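Local coordinates for RTX-adhesin (Marinomonas primoryensis, PDB 5IRB), which is a calcium-binding part of a 1.5-MDa adhesin that binds its Antarctic bacterium to diatoms and ice, and probably helps retain it on the cell surface, at residues T47-N51 with G52-S56; L142-S145 with A146-V150; G241-G245 with G246-E250. One frame throughout, in Å; residues are numbered along the deposited sequence.

Interaction 1: residues T47-N51 with G52-S56; sequences TLVIN and GVTYS
The two strands of a tight beta hairpin, T47-I50 and V53-S56, meet here at the outer edge of a five-stranded sheet, and a two-residue type I' turn, N51-G52, joins them. Their segments run antiparallel at 153°, and L48 with Y55 and I50 with V53 form the hydrogen-bonded pairs. Each of these pairs is bonded in both directions: L48 N reaches Y55 O at 2.7 Å and Y55 N returns to L48 O at 2.8 Å, while next to the turn I50 N meets V53 O and V53 N meets I50 O. The last of these comes in from well above the carbonyl plane, 59° out of it, as the chain closes on itself. Positive phi angles at both N51 and G52 make the reversal possible.

On the face carrying L48, I50, V53 and Y55, the tyrosine is the main cross-strand side chain. With its CG beside the backbone N (chi1 -61°), the ring lies next to I50, whose CD1 approaches Y55 CD1 obliquely at 4.2 Å. The far end of the ring is held from outside the hairpin: Y55 OH bonds D73 OD2 and A70 N. N51 ties the turn to the same neighbourhood, ND2 to D73 OD1 and its backbone N to OD1 of D77, a calcium ligand, which links the hairpin tip to a metal site.

The opposite face bears T47, V49, T54 and S56. There the methyl groups T47 CG2 and T54 CG2 touch at 3.5 Å on a diagonal across the strands.

Interaction 2: residues L142-S145 with A146-V150; sequences LDAS and AGDTV
S145 and D148 form the tight part of this local contact, gripping each other twice across a single chain reversal. The D148 carboxylate folds back over the turn, and its OD2 accepts the backbone N-H of S145 at 2.7 Å in a fairly straight bond of 158°. The donor arrives from above the carboxylate plane, 55° out of it. A second bond, from D148 N to S145 O at 3.0 Å, closes the ring of atoms. The chi1 of -74° swings D148 CG beside its own backbone N, and the group comes to lie against the S145 peptide, with CG only 3.1 Å from S145 O. A144 adds a light touch, its CB lying 4.0 Å from D148 OD2.

The backbone bond closes a type II beta turn from S145 to D148, set in the loop between strands 133-142 and 149-154 of a beta-sandwich domain. G147 takes its third position with a positive phi, a conformation that suits glycine.

The other side is loose. A146 and G147 form the exposed crest, where the CB of A146 points away from the preceding segment. Inward, D148 OD2 is shared with Y198 OH, so two donors steady the buried carboxylate, and the D148 backbone pairs with that of V163; K167 NZ bonds the carbonyl oxygen of A144.

Interaction 3: residues G241-G245 with G246-E250; sequences GTATG and GDIAE
I248 lies back across the end of the strand that precedes it, its CB pointing toward the segment G241-G245 in a local contact round a tight turn. Its two branches divide the work. CG2, anti to the backbone N, approaches A243, touching the methyl CB at 4.0 Å and the carbonyl O at 3.5 Å. The longer branch leaves on the other course: chi1 of -65° sets CG1 beside the backbone N, and a nearly straight chi2 of 176° carries CD1 out to the T244 backbone, 3.5 Å from T244 O. At the root of the side chain, I248 CB sits 3.4 Å from G245 O. The isoleucine thus straddles three successive residues, A243 and T244 at the strand end and G245 beyond it. It meets mostly their backbone, since the T244 CB points away and G245 has no side chain.

The turn that brings I248 back is of type II', from G245 to I248. I248 N donates to G245 O at 3.0 Å. G246 fills its second position with a positive phi, which favours glycine. The CB of D247 points away from the preceding segment, and its OD2 bonds D213 N. The D247 side chain is about 4 Å from that of D296, a calcium ligand, and about 5 Å from the bound calcium ion. Behind the contact, V217 touches both A243 and I248, and S294 also touches I248, so I248 touches a strand of each sheet, at the margin of the domain's interior.

A water donates to I248 O at 3.0 Å and accepts a weak bond from G245 N. The chemistry is therefore mixed: one direct hydrogen bond fixes the reversal and a water, weakly tied on one side, spans its mouth, while methyl contacts, which demand no particular direction, fill in around that bond.

In the fold
From the N terminus the three contacts follow in series along an elongated chain, each closing a short loop of its own; none nests in or crosses another. Interaction 1 closes a hairpin between neighbouring strands of one sheet, 43-50 and 53-58. Interactions 2 and 3 lie in the same inter-strand connection of successive domains but at different points: interaction 2 leads into strand 149-154, whereas interaction 3 leads out of strand 236-244, well before strand 253-258 begins. None touches another: nearest atoms are about 24 Å apart between interactions 1 and 2 and about 34 Å between 2 and 3. Interactions 1 and 3 lie on opposite sides of the chain's centre.

Interaction 1: residues T47-N51 with G52-S56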
# COMPACT_ATOMS: atom_id res chain seq x y z
N THR A 47 -50.09 -12.29 -2.36
CA THR A 47 -49.56 -11.33 -3.32
C THR A 47 -48.47 -10.48 -2.68
O THR A 47 -48.67 -9.88 -1.62
CB THR A 47 -50.69 -10.44 -3.87
OG1 THR A 47 -51.67 -11.28 -4.50
CG2 THR A 47 -50.15 -9.45 -4.90
N LEU A 48 -47.32 -10.41 -3.35
CA LEU A 48 -46.18 -9.62 -2.89
C LEU A 48 -45.89 -8.55 -3.92
O LEU A 48 -45.97 -8.81 -5.11
CB LEU A 48 -44.92 -10.46 -2.75
CG LEU A 48 -44.75 -11.67 -1.84
CD1 LEU A 48 -43.28 -12.04 -1.78
CD2 LEU A 48 -45.26 -11.38 -0.46
N VAL A 49 -45.52 -7.35 -3.47
CA VAL A 49 -45.08 -6.33 -4.41
C VAL A 49 -43.68 -5.87 -4.03
O VAL A 49 -43.42 -5.54 -2.88
CB VAL A 49 -46.03 -5.11 -4.48
CG1 VAL A 49 -45.48 -4.06 -5.46
CG2 VAL A 49 -47.44 -5.56 -4.89
N ILE A 50 -42.79 -5.84 -5.02
CA ILE A 50 -41.40 -5.49 -4.79
C ILE A 50 -40.90 -4.76 -6.02
O ILE A 50 -40.99 -5.28 -7.14
CB ILE A 50 -40.49 -6.72 -4.55
CG1 ILE A 50 -41.03 -7.60 -3.41
CG2 ILE A 50 -39.07 -6.29 -4.26
CD1 ILE A 50 -40.66 -9.06 -3.57
N ASN A 51 -40.41 -3.55 -5.80
CA ASN A 51 -39.88 -2.71 -6.88
C ASN A 51 -40.95 -2.52 -7.97
O ASN A 51 -40.66 -2.55 -9.16
CB ASN A 51 -38.59 -3.33 -7.44
CG ASN A 51 -37.87 -2.44 -8.47
OD1 ASN A 51 -37.84 -1.22 -8.32
ND2 ASN A 51 -37.30 -3.05 -9.49
N GLY A 52 -42.21 -2.34 -7.53
CA GLY A 52 -43.36 -2.30 -8.43
C GLY A 52 -43.75 -3.58 -9.14
O GLY A 52 -44.65 -3.60 -9.99
N VAL A 53 -43.11 -4.69 -8.78
CA VAL A 53 -43.36 -5.94 -9.49
C VAL A 53 -44.15 -6.85 -8.55
O VAL A 53 -43.80 -7.01 -7.38
CB VAL A 53 -42.06 -6.64 -9.91
CG1 VAL A 53 -42.37 -7.94 -10.62
CG2 VAL A 53 -41.21 -5.73 -10.82
N THR A 54 -45.22 -7.45 -9.09
CA THR A 54 -46.07 -8.35 -8.33
C THR A 54 -45.63 -9.80 -8.45
O THR A 54 -45.35 -10.27 -9.56
CB THR A 54 -47.54 -8.24 -8.78
OG1 THR A 54 -47.98 -6.88 -8.60
CG2 THR A 54 -48.45 -9.18 -7.98
N TYR A 55 -45.50 -10.47 -7.32
CA TYR A 55 -45.30 -11.91 -7.29
C TYR A 55 -46.47 -12.54 -6.54
O TYR A 55 -46.99 -11.94 -5.59
CB TYR A 55 -43.98 -12.29 -6.62
CG TYR A 55 -42.76 -11.73 -7.34
CD1 TYR A 55 -42.34 -10.43 -7.11
CD2 TYR A 55 -42.06 -12.50 -8.25
CE1 TYR A 55 -41.22 -9.91 -7.77
CE2 TYR A 55 -40.96 -11.99 -8.93
CZ TYR A 55 -40.54 -10.70 -8.68
OH TYR A 55 -39.44 -10.20 -9.34
N SER A 56 -46.79 -13.78 -6.90
CA SER A 56 -47.94 -14.49 -6.34
C SER A 56 -47.65 -15.95 -6.08
O SER A 56 -46.87 -16.58 -6.78
CB SER A 56 -49.14 -14.41 -7.29
OG SER A 56 -49.78 -13.15 -7.16

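Interaction 2: residues L142-S145 with A146-V150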
# COMPACT_ATOMS: atom_id res chain seq x y z
N LEU A 142 -11.21 2.10 5.55
CA LEU A 142 -12.63 1.87 5.33
C LEU A 142 -13.02 0.47 5.80
O LEU A 142 -12.82 0.15 6.97
CB LEU A 142 -13.00 2.09 3.86
CG LEU A 142 -12.78 3.55 3.41
CD1 LEU A 142 -13.39 3.81 2.05
CD2 LEU A 142 -13.28 4.59 4.44
N ASP A 143 -13.60 -0.35 4.92
CA ASP A 143 -14.10 -1.67 5.29
C ASP A 143 -13.07 -2.80 5.27
O ASP A 143 -13.40 -3.93 5.60
CB ASP A 143 -15.29 -2.06 4.41
CG ASP A 143 -16.52 -1.18 4.66
OD1 ASP A 143 -16.76 -0.78 5.83
OD2 ASP A 143 -17.19 -0.82 3.65
N ALA A 144 -11.83 -2.50 4.88
CA ALA A 144 -10.72 -3.46 4.98
C ALA A 144 -10.50 -3.85 6.45
O ALA A 144 -10.80 -3.07 7.35
CB ALA A 144 -9.43 -2.86 4.38
N SER A 145 -10.03 -5.07 6.71
CA SER A 145 -10.03 -5.58 8.07
C SER A 145 -8.75 -6.30 8.41
O SER A 145 -8.13 -6.89 7.54
CB SER A 145 -11.20 -6.55 8.28
OG SER A 145 -12.36 -6.06 7.64
N ALA A 146 -8.39 -6.28 9.69
CA ALA A 146 -7.42 -7.20 10.26
C ALA A 146 -7.64 -8.57 9.67
O ALA A 146 -8.78 -9.06 9.62
CB ALA A 146 -7.55 -7.24 11.78
N GLY A 147 -6.57 -9.20 9.23
CA GLY A 147 -6.65 -10.56 8.76
C GLY A 147 -6.75 -10.62 7.25
O GLY A 147 -6.55 -11.68 6.67
N ASP A 148 -6.99 -9.48 6.61
CA ASP A 148 -7.05 -9.45 5.15
C ASP A 148 -5.69 -9.68 4.51
O ASP A 148 -4.65 -9.40 5.12
CB ASP A 148 -7.61 -8.10 4.65
CG ASP A 148 -9.13 -7.97 4.86
OD1 ASP A 148 -9.78 -8.99 5.16
OD2 ASP A 148 -9.66 -6.84 4.72
N THR A 149 -5.70 -10.17 3.27
CA THR A 149 -4.49 -10.41 2.52
C THR A 149 -4.00 -9.14 1.82
O THR A 149 -4.77 -8.44 1.17
CB THR A 149 -4.69 -11.53 1.49
OG1 THR A 149 -5.06 -12.72 2.18
CG2 THR A 149 -3.42 -11.81 0.72
N VAL A 150 -2.71 -8.86 1.99
CA VAL A 150 -2.03 -7.77 1.28
C VAL A 150 -1.02 -8.37 0.33
O VAL A 150 -0.20 -9.20 0.73
CB VAL A 150 -1.35 -6.80 2.26
CG1 VAL A 150 -0.45 -5.78 1.51
CG2 VAL A 150 -2.40 -6.09 3.09

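Interaction 3: residues G241-G245 with G246-E250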
# COMPACT_ATOMS: atom_id res chain seq x y z
N GLY A 241 45.41 22.05 -3.28
CA GLY A 241 44.87 21.63 -4.56
C GLY A 241 43.41 22.04 -4.71
O GLY A 241 42.94 22.92 -3.98
N THR A 242 42.74 21.47 -5.70
CA THR A 242 41.32 21.71 -5.95
C THR A 242 40.51 20.41 -5.87
O THR A 242 41.07 19.30 -5.84
CB THR A 242 41.09 22.39 -7.33
OG1 THR A 242 41.38 21.46 -8.38
CG2 THR A 242 41.99 23.62 -7.49
N ALA A 243 39.19 20.56 -5.77
CA ALA A 243 38.26 19.43 -5.63
C ALA A 243 36.89 20.03 -5.96
O ALA A 243 36.36 20.78 -5.16
CB ALA A 243 38.28 18.85 -4.24
N THR A 244 36.41 19.80 -7.18
CA THR A 244 35.14 20.29 -7.67
C THR A 244 34.50 19.28 -8.60
O THR A 244 35.17 18.36 -9.05
CB THR A 244 35.29 21.61 -8.46
OG1 THR A 244 36.09 21.36 -9.62
CG2 THR A 244 35.97 22.69 -7.63
N GLY A 245 33.23 19.48 -8.93
CA GLY A 245 32.50 18.64 -9.86
C GLY A 245 31.81 17.45 -9.21
O GLY A 245 32.06 17.14 -8.04
N GLY A 246 30.96 16.77 -9.97
CA GLY A 246 30.27 15.61 -9.44
C GLY A 246 29.56 15.94 -8.14
O GLY A 246 28.94 17.00 -8.02
N ASP A 247 29.67 15.06 -7.15
CA ASP A 247 29.07 15.29 -5.84
C ASP A 247 30.03 15.87 -4.82
O ASP A 247 29.71 15.92 -3.63
CB ASP A 247 28.51 13.97 -5.32
CG ASP A 247 27.26 13.57 -6.03
OD1 ASP A 247 26.42 14.46 -6.31
OD2 ASP A 247 27.16 12.39 -6.38
N ILE A 248 31.20 16.33 -5.26
CA ILE A 248 32.14 16.95 -4.34
C ILE A 248 31.50 18.21 -3.74
O ILE A 248 30.89 19.01 -4.45
CB ILE A 248 33.50 17.31 -5.02
CG1 ILE A 248 34.22 16.04 -5.47
CG2 ILE A 248 34.37 18.13 -4.08
CD1 ILE A 248 35.54 16.29 -6.24
N ALA A 249 31.65 18.39 -2.43
CA ALA A 249 31.01 19.52 -1.78
C ALA A 249 31.90 20.12 -0.70
O ALA A 249 32.74 19.43 -0.14
CB ALA A 249 29.69 19.08 -1.18
N GLU A 250 31.71 21.41 -0.43
CA GLU A 250 32.34 22.05 0.73
C GLU A 250 32.19 21.19 1.97
O GLU A 250 31.11 20.71 2.25
CB GLU A 250 31.72 23.42 1.00
CG GLU A 250 32.42 24.18 2.13
CD GLU A 250 31.75 25.49 2.45
OE1 GLU A 250 30.76 25.84 1.77
OE2 GLU A 250 32.23 26.20 3.37
O HOH W 1 31.77 21.15 -6.30